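Local atomic coordinates of catalytic domain of the nuclear inclusion protein A (nia) (Tobacco etch virus, PDB entry 1LVM), a protein that acts as a chymotrypsin-like cysteine protease that probably processes the viral polyprotein and recognises a defined peptide sequence around the cleaved bond. Residues C27-E32 against L63-L68; T79-L84 against I92-K97; M132-S137 against H150-K155. The protein carries 1 engineered substitution. All coordinates share one frame; numbering follows the deposited sequence.

Contact 1: C27-E32 against L63-L68; sequences CHLTNE and LLVQSL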
ATOM      1  N   CYS A  27      -4.252   2.974   7.176  1.00 11.11           N
ATOM      2  CA  CYS A  27      -3.578   3.566   8.289  1.00  9.15           C
ATOM      3  C   CYS A  27      -2.434   4.383   7.798  1.00 14.49           C
ATOM      4  O   CYS A  27      -1.820   4.073   6.743  1.00 16.77           O
ATOM      5  CB  CYS A  27      -2.931   2.463   9.185  1.00 17.59           C
ATOM      6  SG  CYS A  27      -4.074   1.220   9.879  1.00 25.64           S
ATOM      7  N   HIS A  28      -2.103   5.398   8.570  1.00 12.40           N
ATOM      8  CA  HIS A  28      -0.933   6.213   8.245  1.00 11.73           C
ATOM      9  C   HIS A  28       0.182   5.743   9.184  1.00 20.14           C
ATOM     10  O   HIS A  28      -0.013   5.687  10.398  1.00 17.05           O
ATOM     11  CB  HIS A  28      -1.146   7.685   8.468  1.00 14.70           C
ATOM     12  CG  HIS A  28      -0.054   8.501   7.846  1.00 16.94           C
ATOM     13  ND1 HIS A  28       0.755   9.353   8.570  1.00 28.89           N
ATOM     14  CD2 HIS A  28       0.387   8.565   6.560  1.00 17.64           C
ATOM     15  CE1 HIS A  28       1.639   9.913   7.758  1.00 33.99           C
ATOM     16  NE2 HIS A  28       1.440   9.452   6.534  1.00 24.53           N
ATOM     17  N   LEU A  29       1.360   5.457   8.610  1.00 12.70           N
ATOM     18  CA  LEU A  29       2.489   4.888   9.352  1.00 14.27           C
ATOM     19  C   LEU A  29       3.707   5.799   9.344  1.00 12.04           C
ATOM     20  O   LEU A  29       4.106   6.288   8.280  1.00 15.74           O
ATOM     21  CB  LEU A  29       2.888   3.554   8.658  1.00 14.58           C
ATOM     22  CG  LEU A  29       1.722   2.559   8.378  1.00 11.70           C
ATOM     23  CD1 LEU A  29       2.206   1.291   7.700  1.00 12.34           C
ATOM     24  CD2 LEU A  29       1.063   2.119   9.670  1.00 12.91           C
ATOM     25  N   THR A  30       4.288   6.015  10.517  1.00 11.71           N
ATOM     26  CA  THR A  30       5.481   6.776  10.603  1.00 11.22           C
ATOM     27  C   THR A  30       6.561   6.013  11.329  1.00 16.57           C
ATOM     28  O   THR A  30       6.433   5.719  12.493  1.00 16.17           O
ATOM     29  CB  THR A  30       5.214   8.159  11.294  1.00 16.50           C
ATOM     30  OG1 THR A  30       4.230   8.878  10.525  1.00 15.96           O
ATOM     31  CG2 THR A  30       6.513   8.957  11.404  1.00 18.63           C
ATOM     32  N   ASN A  31       7.639   5.677  10.610  1.00 14.02           N
ATOM     33  CA  ASN A  31       8.740   4.929  11.259  1.00 13.33           C
ATOM     34  C   ASN A  31       9.823   5.959  11.580  1.00 15.86           C
ATOM     35  O   ASN A  31      10.472   6.490  10.688  1.00 15.20           O
ATOM     36  CB  ASN A  31       9.266   3.857  10.281  1.00 11.63           C
ATOM     37  CG  ASN A  31      10.503   3.092  10.812  1.00 16.01           C
ATOM     38  OD1 ASN A  31      10.984   3.359  11.898  1.00 15.29           O
ATOM     39  ND2 ASN A  31      10.955   2.086  10.053  1.00 13.43           N
ATOM     40  N   GLU A  32      10.023   6.232  12.864  1.00 18.00           N
ATOM     41  CA  GLU A  32      11.008   7.215  13.237  1.00 18.04           C
ATOM     42  C   GLU A  32      12.219   6.482  13.859  1.00 20.98           C
ATOM     43  O   GLU A  32      12.103   5.807  14.899  1.00 13.62           O
ATOM     44  CB  GLU A  32      10.352   8.202  14.222  1.00 22.72           C
ATOM     45  CG  GLU A  32      11.216   9.331  14.640  1.00 29.32           C
ATOM     46  CD  GLU A  32      10.476  10.267  15.581  1.00 30.92           C
ATOM     47  OE1 GLU A  32      10.319   9.910  16.770  1.00 40.12           O
ATOM     48  OE2 GLU A  32      10.043  11.349  15.137  1.00 30.58           O
ATOM     49  N   LEU A  63       7.130   3.078  15.796  1.00 11.44           N
ATOM     50  CA  LEU A  63       6.187   3.146  14.666  1.00 17.70           C
ATOM     51  C   LEU A  63       4.895   3.781  15.128  1.00 20.24           C
ATOM     52  O   LEU A  63       4.213   3.220  16.014  1.00 16.30           O
ATOM     53  CB  LEU A  63       5.850   1.752  14.099  1.00 14.50           C
ATOM     54  CG  LEU A  63       4.931   1.789  12.861  1.00 15.06           C
ATOM     55  CD1 LEU A  63       5.725   2.437  11.649  1.00 14.30           C
ATOM     56  CD2 LEU A  63       4.488   0.378  12.465  1.00 16.69           C
ATOM     57  N   LEU A  64       4.544   4.936  14.550  1.00 12.71           N
ATOM     58  CA  LEU A  64       3.258   5.576  14.937  1.00 20.84           C
ATOM     59  C   LEU A  64       2.236   5.089  13.923  1.00 17.39           C
ATOM     60  O   LEU A  64       2.467   5.189  12.719  1.00 17.04           O
ATOM     61  CB  LEU A  64       3.366   7.077  14.842  1.00 20.96           C
ATOM     62  CG  LEU A  64       2.243   7.922  15.461  1.00 27.69           C
ATOM     63  CD1 LEU A  64       2.128   7.643  16.974  1.00 23.71           C
ATOM     64  CD2 LEU A  64       2.584   9.384  15.251  1.00 28.85           C
ATOM     65  N   VAL A  65       1.092   4.598  14.398  1.00 14.31           N
ATOM     66  CA  VAL A  65       0.069   4.071  13.478  1.00 13.09           C
ATOM     67  C   VAL A  65      -1.248   4.803  13.693  1.00 21.96           C
ATOM     68  O   VAL A  65      -1.861   4.679  14.748  1.00 20.75           O
ATOM     69  CB  VAL A  65      -0.216   2.626  13.754  1.00 15.24           C
ATOM     70  CG1 VAL A  65      -1.294   2.118  12.771  1.00 18.19           C
ATOM     71  CG2 VAL A  65       1.069   1.791  13.607  1.00 15.85           C
ATOM     72  N   GLN A  66      -1.625   5.605  12.713  1.00 20.32           N
ATOM     73  CA  GLN A  66      -2.877   6.361  12.781  1.00 15.78           C
ATOM     74  C   GLN A  66      -3.975   5.598  12.011  1.00 14.78           C
ATOM     75  O   GLN A  66      -3.785   5.277  10.845  1.00 16.16           O
ATOM     76  CB  GLN A  66      -2.669   7.758  12.209  1.00 18.32           C
ATOM     77  CG  GLN A  66      -4.017   8.474  12.211  1.00 24.23           C
ATOM     78  CD  GLN A  66      -3.908   9.960  12.342  1.00 44.18           C
ATOM     79  OE1 GLN A  66      -2.960  10.568  11.818  1.00 37.81           O
ATOM     80  NE2 GLN A  66      -4.894  10.571  13.051  1.00 36.53           N
ATOM     81  N   SER A  67      -5.103   5.272  12.671  1.00 15.33           N
ATOM     82  CA  SER A  67      -6.160   4.504  12.002  1.00 14.57           C
ATOM     83  C   SER A  67      -7.535   5.074  12.421  1.00 19.00           C
ATOM     84  O   SER A  67      -7.614   6.080  13.117  1.00 21.16           O
ATOM     85  CB  SER A  67      -6.127   3.049  12.424  1.00 19.03           C
ATOM     86  OG  SER A  67      -6.487   2.905  13.803  1.00 29.89           O
ATOM     87  N   LEU A  68      -8.565   4.353  12.029  1.00 20.46           N
ATOM     88  CA  LEU A  68      -9.955   4.721  12.331  1.00 29.17           C
ATOM     89  C   LEU A  68     -10.130   4.694  13.847  1.00 27.52           C
ATOM     90  O   LEU A  68     -10.883   5.484  14.430  1.00 30.12           O
ATOM     91  CB  LEU A  68     -10.860   3.669  11.711  1.00 26.22           C
ATOM     92  CG  LEU A  68     -12.382   3.598  11.845  1.00 39.33           C
ATOM     93  CD1 LEU A  68     -13.045   4.555  10.863  1.00 90.34           C
ATOM     94  CD2 LEU A  68     -12.810   2.121  11.573  1.00 35.97           C
TER
HETATM   95  O   HOH W   1       1.763   7.938  11.384  1.00 15.40           O
HETATM   96  O   HOH W   2      -0.174  10.003  11.471  1.00 37.66           O
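An antiparallel β-ladder in the N-terminal barrel of the chymotrypsin fold pairs C27-E32 with L63-L68. H28 faces Q66 and T30 faces L64 as hydrogen-bonded pairs; L29 with V65 and N31 with L63 are the non-hydrogen-bonded pairs. The H28 N to Q66 O bond measures 2.8 Å and its return, Q66 N to H28 O, is nearly straight (174° at the hydrogen). T30 and L64 exchange an equivalent pair of bonds two residues along. On the buried face L29 and V65 lie side by side and point the same way, L29 CD2 3.9 Å from V65 CG1. L63 places CG anti to its backbone N (chi1 -177°), and its CD1 lies 3.5 Å from T30 O. Beyond V65, C27 SG rests 3.7 Å from S67 CB. I49 of strand 48-51 covers C27, L29 and V65, continuing the apolar interior. The other face carries H28, T30, L64 and Q66 and is partly hydrated. One water donates to L64 O and also hydrogen-bonds T30 OG1 at 2.8 Å, an oxygen that has S39 OG as a further partner. L64 O thereby serves both T30 N and this water. A second water lies in the plane of the H28 ring at its edge, 3.1 Å from ND1, and donates to Q66 OE1 at 2.9 Å.

Contact 2: T79-L84 against I92-K97; sequences TLQQHL and IIRMPK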
ATOM      1  N   THR A  79      10.373  -5.319  17.615  1.00 20.95           N
ATOM      2  CA  THR A  79       9.497  -6.349  18.189  1.00 21.19           C
ATOM      3  C   THR A  79       8.365  -6.744  17.240  1.00 25.25           C
ATOM      4  O   THR A  79       7.650  -7.739  17.444  1.00 16.95           O
ATOM      5  CB  THR A  79       8.850  -5.851  19.527  1.00 21.70           C
ATOM      6  OG1 THR A  79       7.908  -4.781  19.270  1.00 24.12           O
ATOM      7  CG2 THR A  79       9.957  -5.307  20.429  1.00 21.03           C
ATOM      8  N   LEU A  80       8.191  -5.976  16.175  1.00 15.92           N
ATOM      9  CA  LEU A  80       7.096  -6.284  15.280  1.00 13.40           C
ATOM     10  C   LEU A  80       7.351  -7.506  14.364  1.00 15.58           C
ATOM     11  O   LEU A  80       8.354  -7.515  13.661  1.00 19.29           O
ATOM     12  CB  LEU A  80       6.895  -5.025  14.388  1.00 20.35           C
ATOM     13  CG  LEU A  80       5.723  -4.039  14.347  1.00 44.02           C
ATOM     14  CD1 LEU A  80       4.854  -4.161  15.560  1.00 17.86           C
ATOM     15  CD2 LEU A  80       6.223  -2.610  14.073  1.00 18.73           C
ATOM     16  N   GLN A  81       6.444  -8.475  14.331  1.00 12.83           N
ATOM     17  CA  GLN A  81       6.552  -9.562  13.387  1.00 15.25           C
ATOM     18  C   GLN A  81       6.258  -9.072  11.954  1.00 17.98           C
ATOM     19  O   GLN A  81       5.339  -8.267  11.704  1.00 15.70           O
ATOM     20  CB  GLN A  81       5.616 -10.714  13.805  1.00 14.35           C
ATOM     21  CG  GLN A  81       6.250 -11.415  15.030  1.00 23.67           C
ATOM     22  CD  GLN A  81       5.620 -12.749  15.245  1.00 31.54           C
ATOM     23  OE1 GLN A  81       4.426 -12.850  15.534  1.00 48.20           O
ATOM     24  NE2 GLN A  81       6.402 -13.801  15.062  1.00 49.51           N
ATOM     25  N   GLN A  82       7.075  -9.543  11.020  1.00 12.86           N
ATOM     26  CA  GLN A  82       7.013  -9.142   9.623  1.00 12.46           C
ATOM     27  C   GLN A  82       6.997 -10.364   8.696  1.00 19.71           C
ATOM     28  O   GLN A  82       7.680 -11.388   8.951  1.00 17.49           O
ATOM     29  CB  GLN A  82       8.286  -8.378   9.284  1.00 13.71           C
ATOM     30  CG  GLN A  82       8.567  -7.124  10.107  1.00 13.76           C
ATOM     31  CD  GLN A  82      10.074  -6.808  10.067  1.00 11.27           C
ATOM     32  OE1 GLN A  82      10.864  -7.658  10.519  1.00 16.17           O
ATOM     33  NE2 GLN A  82      10.490  -5.639   9.465  1.00 14.94           N
ATOM     34  N   HIS A  83       6.228 -10.257   7.624  1.00 16.07           N
ATOM     35  CA  HIS A  83       6.239 -11.298   6.605  1.00 11.93           C
ATOM     36  C   HIS A  83       6.615 -10.610   5.297  1.00 18.38           C
ATOM     37  O   HIS A  83       5.903  -9.729   4.766  1.00 14.37           O
ATOM     38  CB  HIS A  83       4.894 -12.052   6.434  1.00 12.19           C
ATOM     39  CG  HIS A  83       4.899 -12.944   5.238  1.00 16.80           C
ATOM     40  ND1 HIS A  83       5.019 -14.315   5.315  1.00 16.95           N
ATOM     41  CD2 HIS A  83       4.800 -12.648   3.927  1.00 15.43           C
ATOM     42  CE1 HIS A  83       4.988 -14.829   4.094  1.00 22.98           C
ATOM     43  NE2 HIS A  83       4.851 -13.836   3.227  1.00 20.56           N
ATOM     44  N   LEU A  84       7.758 -10.988   4.765  1.00 13.57           N
ATOM     45  CA  LEU A  84       8.263 -10.366   3.512  1.00 15.35           C
ATOM     46  C   LEU A  84       7.665 -10.971   2.264  1.00 23.73           C
ATOM     47  O   LEU A  84       7.520 -12.175   2.201  1.00 16.47           O
ATOM     48  CB  LEU A  84       9.797 -10.576   3.407  1.00 17.83           C
ATOM     49  CG  LEU A  84      10.598 -10.131   4.621  1.00 25.52           C
ATOM     50  CD1 LEU A  84      12.082 -10.606   4.551  1.00 28.90           C
ATOM     51  CD2 LEU A  84      10.561  -8.675   4.608  1.00 22.62           C
ATOM     52  N   ILE A  92       4.144  -7.584   5.215  1.00 12.11           N
ATOM     53  CA  ILE A  92       2.937  -7.567   6.096  1.00 13.44           C
ATOM     54  C   ILE A  92       3.424  -7.493   7.519  1.00 20.52           C
ATOM     55  O   ILE A  92       4.309  -8.249   7.904  1.00 15.50           O
ATOM     56  CB  ILE A  92       2.078  -8.830   5.964  1.00 15.51           C
ATOM     57  CG1 ILE A  92       1.739  -9.074   4.502  1.00 10.95           C
ATOM     58  CG2 ILE A  92       0.797  -8.694   6.858  1.00 12.92           C
ATOM     59  CD1 ILE A  92       1.088 -10.476   4.236  1.00 14.02           C
ATOM     60  N   ILE A  93       2.901  -6.528   8.265  1.00 10.27           N
ATOM     61  CA  ILE A  93       3.233  -6.366   9.704  1.00 12.32           C
ATOM     62  C   ILE A  93       2.143  -7.012  10.529  1.00 16.74           C
ATOM     63  O   ILE A  93       0.930  -6.797  10.248  1.00 15.62           O
ATOM     64  CB  ILE A  93       3.176  -4.908  10.053  1.00 13.05           C
ATOM     65  CG1 ILE A  93       4.196  -4.146   9.224  1.00 15.74           C
ATOM     66  CG2 ILE A  93       3.425  -4.672  11.538  1.00 15.70           C
ATOM     67  CD1 ILE A  93       4.016  -2.616   9.418  1.00 17.65           C
ATOM     68  N   ARG A  94       2.522  -7.812  11.521  1.00 16.47           N
ATOM     69  CA  ARG A  94       1.474  -8.354  12.384  1.00 12.01           C
ATOM     70  C   ARG A  94       1.451  -7.402  13.597  1.00 20.37           C
ATOM     71  O   ARG A  94       2.457  -7.251  14.289  1.00 18.63           O
ATOM     72  CB  ARG A  94       1.802  -9.796  12.800  1.00 19.93           C
ATOM     73  CG  ARG A  94       0.694 -10.389  13.624  1.00 23.62           C
ATOM     74  CD  ARG A  94       0.928 -11.851  14.073  1.00 25.88           C
ATOM     75  NE  ARG A  94      -0.263 -12.197  14.831  1.00 49.93           N
ATOM     76  CZ  ARG A  94      -1.259 -12.953  14.386  1.00 44.95           C
ATOM     77  NH1 ARG A  94      -1.206 -13.488  13.178  1.00 51.21           N
ATOM     78  NH2 ARG A  94      -2.349 -13.118  15.128  1.00 55.23           N
ATOM     79  N   MET A  95       0.330  -6.744  13.865  1.00 13.39           N
ATOM     80  CA  MET A  95       0.284  -5.854  15.010  1.00 10.45           C
ATOM     81  C   MET A  95       0.051  -6.684  16.314  1.00 11.37           C
ATOM     82  O   MET A  95      -0.555  -7.753  16.297  1.00 19.49           O
ATOM     83  CB  MET A  95      -0.837  -4.825  14.825  1.00 15.76           C
ATOM     84  CG  MET A  95      -0.577  -3.875  13.635  1.00 19.76           C
ATOM     85  SD  MET A  95       0.909  -2.860  13.903  1.00 21.89           S
ATOM     86  CE  MET A  95       0.427  -1.729  15.186  1.00 19.00           C
ATOM     87  N   PRO A  96       0.514  -6.143  17.419  1.00 16.17           N
ATOM     88  CA  PRO A  96       0.360  -6.832  18.714  1.00 20.69           C
ATOM     89  C   PRO A  96      -1.115  -6.941  19.104  1.00 26.82           C
ATOM     90  O   PRO A  96      -1.932  -6.207  18.575  1.00 20.13           O
ATOM     91  CB  PRO A  96       1.164  -5.971  19.657  1.00 20.11           C
ATOM     92  CG  PRO A  96       1.120  -4.581  19.033  1.00 25.11           C
ATOM     93  CD  PRO A  96       1.294  -4.907  17.550  1.00 23.04           C
ATOM     94  N   LYS A  97      -1.455  -7.839  20.034  1.00 20.69           N
ATOM     95  CA  LYS A  97      -2.851  -8.022  20.423  1.00 31.07           C
ATOM     96  C   LYS A  97      -3.582  -6.830  20.961  1.00 22.94           C
ATOM     97  O   LYS A  97      -4.831  -6.747  20.882  1.00 24.24           O
ATOM     98  CB  LYS A  97      -2.971  -9.147  21.431  1.00 29.94           C
ATOM     99  CG  LYS A  97      -2.717 -10.484  20.790  1.00 37.17           C
ATOM    100  CD  LYS A  97      -2.769 -11.591  21.813  1.00 34.93           C
ATOM    101  CE  LYS A  97      -2.761 -12.936  21.128  1.00 41.70           C
ATOM    102  NZ  LYS A  97      -3.094 -13.986  22.125  1.00 46.90           N
TER
HETATM  103  O   HOH W   3       4.051  -8.355  16.081  1.00 18.97           O
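The carbonyl oxygen of I92 is gripped by two groups of the facing strand: H83 N donates a 2.8 Å hydrogen bond to it, and Q82 CA adds a CA-H...O contact at 3.3 Å. I92 N returns a bond to H83 O, which closes the hydrogen-bonded pair of a β hairpin made by strands 81-84 and 91-94. Q81 O is held in a similar way, taking R94 N at 2.9 Å, with the donor tilted 31° from the carbonyl plane, and I93 CA beside it. Past this bond the strands diverge, and a water fills in, accepting from Q81 N at 3.0 Å and donating to R94 O at 2.6 Å. Q81 and R94 run side by side in the same direction. R94 is extended from CG to NE; Q81 lays CB against R94 CB and its amide oxygen OE1 beside R94 CD, 3.9 Å away. The amide and guanidinium planes are 62° apart. W206 touches Q81, H83 and R94 on this face. At the open end of the hairpin, L80 crosses I93 obliquely, CG to CG2 3.7 Å, and its CD1 reaches P96 CD at 4.1 Å. H83 ND1 and Q82 OE1 are bonded to Q205 N and W210 N, tying the hairpin to the segment around strand 206-208. M95 and P96 pack on an apolar side chain of the bound peptide. The chemistry therefore implies a strand pair held by its backbone where it is regular and by one bridging water and apolar packing where it opens, beside the bound peptide.

Contact 3: M132-S137 against H150-K155; sequences MVSDTS and HWIQTK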
ATOM      1  N   MET A 132     -10.996   9.205   0.116  1.00 16.96           N
ATOM      2  CA  MET A 132     -10.712   9.988  -1.085  1.00 12.88           C
ATOM      3  C   MET A 132     -10.465   9.026  -2.229  1.00 17.09           C
ATOM      4  O   MET A 132      -9.876   7.983  -1.989  1.00 16.93           O
ATOM      5  CB  MET A 132      -9.511  10.855  -0.787  1.00 14.68           C
ATOM      6  CG  MET A 132      -9.748  11.661   0.502  1.00 25.76           C
ATOM      7  SD  MET A 132      -8.389  12.801   0.923  1.00 34.02           S
ATOM      8  CE  MET A 132      -8.145  13.544  -0.378  1.00 17.55           C
ATOM      9  N   VAL A 133     -10.931   9.364  -3.445  1.00 15.07           N
ATOM     10  CA  VAL A 133     -10.793   8.480  -4.606  1.00 12.12           C
ATOM     11  C   VAL A 133     -10.348   9.343  -5.753  1.00 14.79           C
ATOM     12  O   VAL A 133     -10.837  10.466  -5.955  1.00 18.30           O
ATOM     13  CB  VAL A 133     -12.136   7.884  -4.998  1.00 23.05           C
ATOM     14  CG1 VAL A 133     -11.928   6.668  -5.950  1.00 21.96           C
ATOM     15  CG2 VAL A 133     -12.839   7.416  -3.760  1.00 29.89           C
ATOM     16  N   SER A 134      -9.426   8.792  -6.525  1.00 12.51           N
ATOM     17  CA  SER A 134      -8.838   9.548  -7.606  1.00 16.20           C
ATOM     18  C   SER A 134      -9.577   9.263  -8.883  1.00 14.59           C
ATOM     19  O   SER A 134     -10.486   8.448  -8.947  1.00 14.94           O
ATOM     20  CB  SER A 134      -7.361   9.115  -7.801  1.00 20.30           C
ATOM     21  OG  SER A 134      -7.353   7.856  -8.464  1.00 14.22           O
ATOM     22  N   ASP A 135      -9.124   9.934  -9.931  1.00 14.18           N
ATOM     23  CA  ASP A 135      -9.692   9.652 -11.220  1.00 19.40           C
ATOM     24  C   ASP A 135      -9.062   8.326 -11.644  1.00 20.17           C
ATOM     25  O   ASP A 135      -8.152   7.817 -11.019  1.00 17.33           O
ATOM     26  CB  ASP A 135      -9.363  10.813 -12.176  1.00 19.39           C
ATOM     27  CG  ASP A 135     -10.222  10.830 -13.438  1.00 22.69           C
ATOM     28  OD1 ASP A 135     -10.909   9.837 -13.814  1.00 21.77           O
ATOM     29  OD2 ASP A 135     -10.177  11.882 -14.102  1.00 32.00           O
ATOM     30  N   THR A 136      -9.572   7.778 -12.722  1.00 15.25           N
ATOM     31  CA  THR A 136      -9.217   6.468 -13.240  1.00 20.38           C
ATOM     32  C   THR A 136      -8.114   6.420 -14.268  1.00 25.04           C
ATOM     33  O   THR A 136      -8.059   7.242 -15.176  1.00 19.85           O
ATOM     34  CB  THR A 136     -10.478   5.855 -13.876  1.00 26.25           C
ATOM     35  OG1 THR A 136     -11.483   5.781 -12.882  1.00 29.73           O
ATOM     36  CG2 THR A 136     -10.203   4.456 -14.376  1.00 20.85           C
ATOM     37  N   SER A 137      -7.252   5.420 -14.128  1.00 16.66           N
ATOM     38  CA  SER A 137      -6.156   5.217 -15.077  1.00 14.27           C
ATOM     39  C   SER A 137      -6.178   3.746 -15.561  1.00 17.55           C
ATOM     40  O   SER A 137      -6.664   2.891 -14.843  1.00 17.70           O
ATOM     41  CB  SER A 137      -4.853   5.479 -14.313  1.00 24.42           C
ATOM     42  OG  SER A 137      -3.701   4.979 -14.974  1.00 20.80           O
ATOM     43  N   HIS A 150       0.964   3.163 -13.686  1.00 17.95           N
ATOM     44  CA  HIS A 150      -0.329   3.785 -13.551  1.00 21.46           C
ATOM     45  C   HIS A 150      -0.097   5.254 -13.813  1.00 16.83           C
ATOM     46  O   HIS A 150       1.044   5.722 -13.710  1.00 15.04           O
ATOM     47  CB  HIS A 150      -0.995   3.484 -12.167  1.00 17.39           C
ATOM     48  CG  HIS A 150      -0.539   4.363 -11.040  1.00 15.78           C
ATOM     49  ND1 HIS A 150       0.305   3.911 -10.035  1.00 22.05           N
ATOM     50  CD2 HIS A 150      -0.812   5.661 -10.758  1.00 10.51           C
ATOM     51  CE1 HIS A 150       0.533   4.905  -9.183  1.00 13.03           C
ATOM     52  NE2 HIS A 150      -0.134   5.979  -9.603  1.00 18.46           N
ATOM     53  N   TRP A 151      -1.164   5.976 -14.232  1.00 18.01           N
ATOM     54  CA  TRP A 151      -1.032   7.397 -14.514  1.00 14.62           C
ATOM     55  C   TRP A 151      -1.886   8.298 -13.616  1.00 20.41           C
ATOM     56  O   TRP A 151      -2.470   9.286 -14.056  1.00 23.75           O
ATOM     57  CB  TRP A 151      -1.328   7.631 -16.018  1.00 25.32           C
ATOM     58  CG  TRP A 151      -0.271   7.016 -16.881  1.00 25.84           C
ATOM     59  CD1 TRP A 151       0.838   7.635 -17.365  1.00 46.57           C
ATOM     60  CD2 TRP A 151      -0.185   5.634 -17.334  1.00 26.98           C
ATOM     61  NE1 TRP A 151       1.609   6.742 -18.085  1.00 34.64           N
ATOM     62  CE2 TRP A 151       1.004   5.517 -18.088  1.00 31.69           C
ATOM     63  CE3 TRP A 151      -0.982   4.512 -17.173  1.00 27.64           C
ATOM     64  CZ2 TRP A 151       1.402   4.330 -18.680  1.00 31.49           C
ATOM     65  CZ3 TRP A 151      -0.578   3.312 -17.770  1.00 26.06           C
ATOM     66  CH2 TRP A 151       0.600   3.238 -18.511  1.00 23.45           C
ATOM     67  N   ILE A 152      -1.970   7.948 -12.337  1.00 18.05           N
ATOM     68  CA  ILE A 152      -2.683   8.794 -11.378  1.00 15.80           C
ATOM     69  C   ILE A 152      -1.737   9.725 -10.643  1.00 23.63           C
ATOM     70  O   ILE A 152      -0.761   9.265 -10.074  1.00 19.91           O
ATOM     71  CB  ILE A 152      -3.421   7.913 -10.371  1.00 15.82           C
ATOM     72  CG1 ILE A 152      -4.396   7.039 -11.169  1.00 15.70           C
ATOM     73  CG2 ILE A 152      -4.092   8.791  -9.275  1.00 18.30           C
ATOM     74  CD1 ILE A 152      -5.003   5.806 -10.400  1.00 13.76           C
ATOM     75  N   GLN A 153      -2.033  11.029 -10.608  1.00 16.97           N
ATOM     76  CA  GLN A 153      -1.140  11.975  -9.927  1.00 18.68           C
ATOM     77  C   GLN A 153      -1.082  11.631  -8.449  1.00 28.54           C
ATOM     78  O   GLN A 153      -2.094  11.494  -7.814  1.00 27.82           O
ATOM     79  CB  GLN A 153      -1.677  13.386 -10.067  1.00 29.58           C
ATOM     80  CG  GLN A 153      -1.051  14.187 -11.113  1.00 67.97           C
ATOM     81  CD  GLN A 153      -1.056  15.611 -10.687  1.00 93.94           C
ATOM     82  OE1 GLN A 153      -2.105  16.143 -10.340  1.00 41.92           O
ATOM     83  NE2 GLN A 153       0.114  16.243 -10.677  1.00 72.70           N
ATOM     84  N   THR A 154       0.106  11.457  -7.908  1.00 24.14           N
ATOM     85  CA  THR A 154       0.201  11.107  -6.507  1.00 21.42           C
ATOM     86  C   THR A 154       1.167  12.109  -5.887  1.00 34.88           C
ATOM     87  O   THR A 154       2.105  12.543  -6.546  1.00 37.06           O
ATOM     88  CB  THR A 154       0.808   9.728  -6.334  1.00 33.27           C
ATOM     89  OG1 THR A 154       2.165   9.776  -6.787  1.00 57.83           O
ATOM     90  CG2 THR A 154       0.091   8.718  -7.162  1.00 32.52           C
ATOM     91  N   LYS A 155       0.951  12.468  -4.633  1.00 35.98           N
ATOM     92  CA  LYS A 155       1.848  13.403  -3.928  1.00 28.56           C
ATOM     93  C   LYS A 155       2.833  12.613  -3.102  1.00 40.60           C
ATOM     94  O   LYS A 155       2.593  11.453  -2.767  1.00 25.09           O
ATOM     95  CB  LYS A 155       1.068  14.288  -2.958  1.00 26.77           C
ATOM     96  CG  LYS A 155      -0.002  15.115  -3.573  1.00 35.89           C
ATOM     97  CD  LYS A 155      -0.833  15.801  -2.502  1.00 33.50           C
ATOM     98  CE  LYS A 155      -1.210  14.870  -1.344  1.00 75.72           C
ATOM     99  NZ  LYS A 155      -2.057  15.555  -0.311  1.00 93.94           N
TER
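The indole of W151 meets S137 at its edge: S137 OG lies in the ring plane, 3.5 Å from CE3. The imidazole of H150 has I152 N and T154 CG2 in plane at its edge, while its ring also meets that of H175, the planes about 70° apart. H150 ends strand 147-150 and W151 begins the loop after it, in the C-terminal barrel; the loop lies against 132-137, where strand 130-142 is interrupted by a bulge or short loop. The sole hydrogen bond between the segments runs from W151 N to S137 OG, 2.8 Å long with 164° at the hydrogen. S137 holds OG anti to its own backbone N (chi1 164°), which brings the hydroxyl oxygen to the W151 amide. S137 CB then sits 3.5 Å from I152 CG1. I152 points toward 132-137 and spreads both its branches there: CG2 is 3.5 Å from S134 OG, and CD1 lies 3.8 Å from D135 O. S134 OG is itself occupied, donating to D135 O at 2.7 Å and bonded to L119 N of the neighbouring strand, so I152 packs against a hydroxyl already satisfied. D135 OD1 accepts from T136 N at 2.7 Å, on the anti side of the carboxylate and out of its plane. On the loop side H150 NE2 makes a weak bond to I152 O. Further on, T154 OG1 forms a weak hydrogen bond with a polar side chain of the bound peptide. Chemically, this implies a small mixed contact: one side-chain-to-backbone bond secures W151 where no β-ladder joins the segments, and a buried isoleucine packs against S134 and the D135 carbonyl, which bond to each other, while S137 turns its hydroxyl to W151 N.

Contacts 1 and 2 belong to one antiparallel sheet of the N-terminal barrel, with centres 14 Å apart, and they touch through its apolar interior: L63 CD2 lies 3.8 Å from L80 CD2, and V65 CG2 lies 3.9 Å from M95 CE. Contact 3 belongs to the other barrel and touches neither; its centre is about 22 Å from that of contact 1 and about 29 Å from that of contact 2, with nearest atoms about 10 Å and 19 Å away. The bound peptide is reached from both barrels, by L64, T79, M95 and P96 on one side and T154 on the other, as expected of a chymotrypsin-like cleft between two barrels.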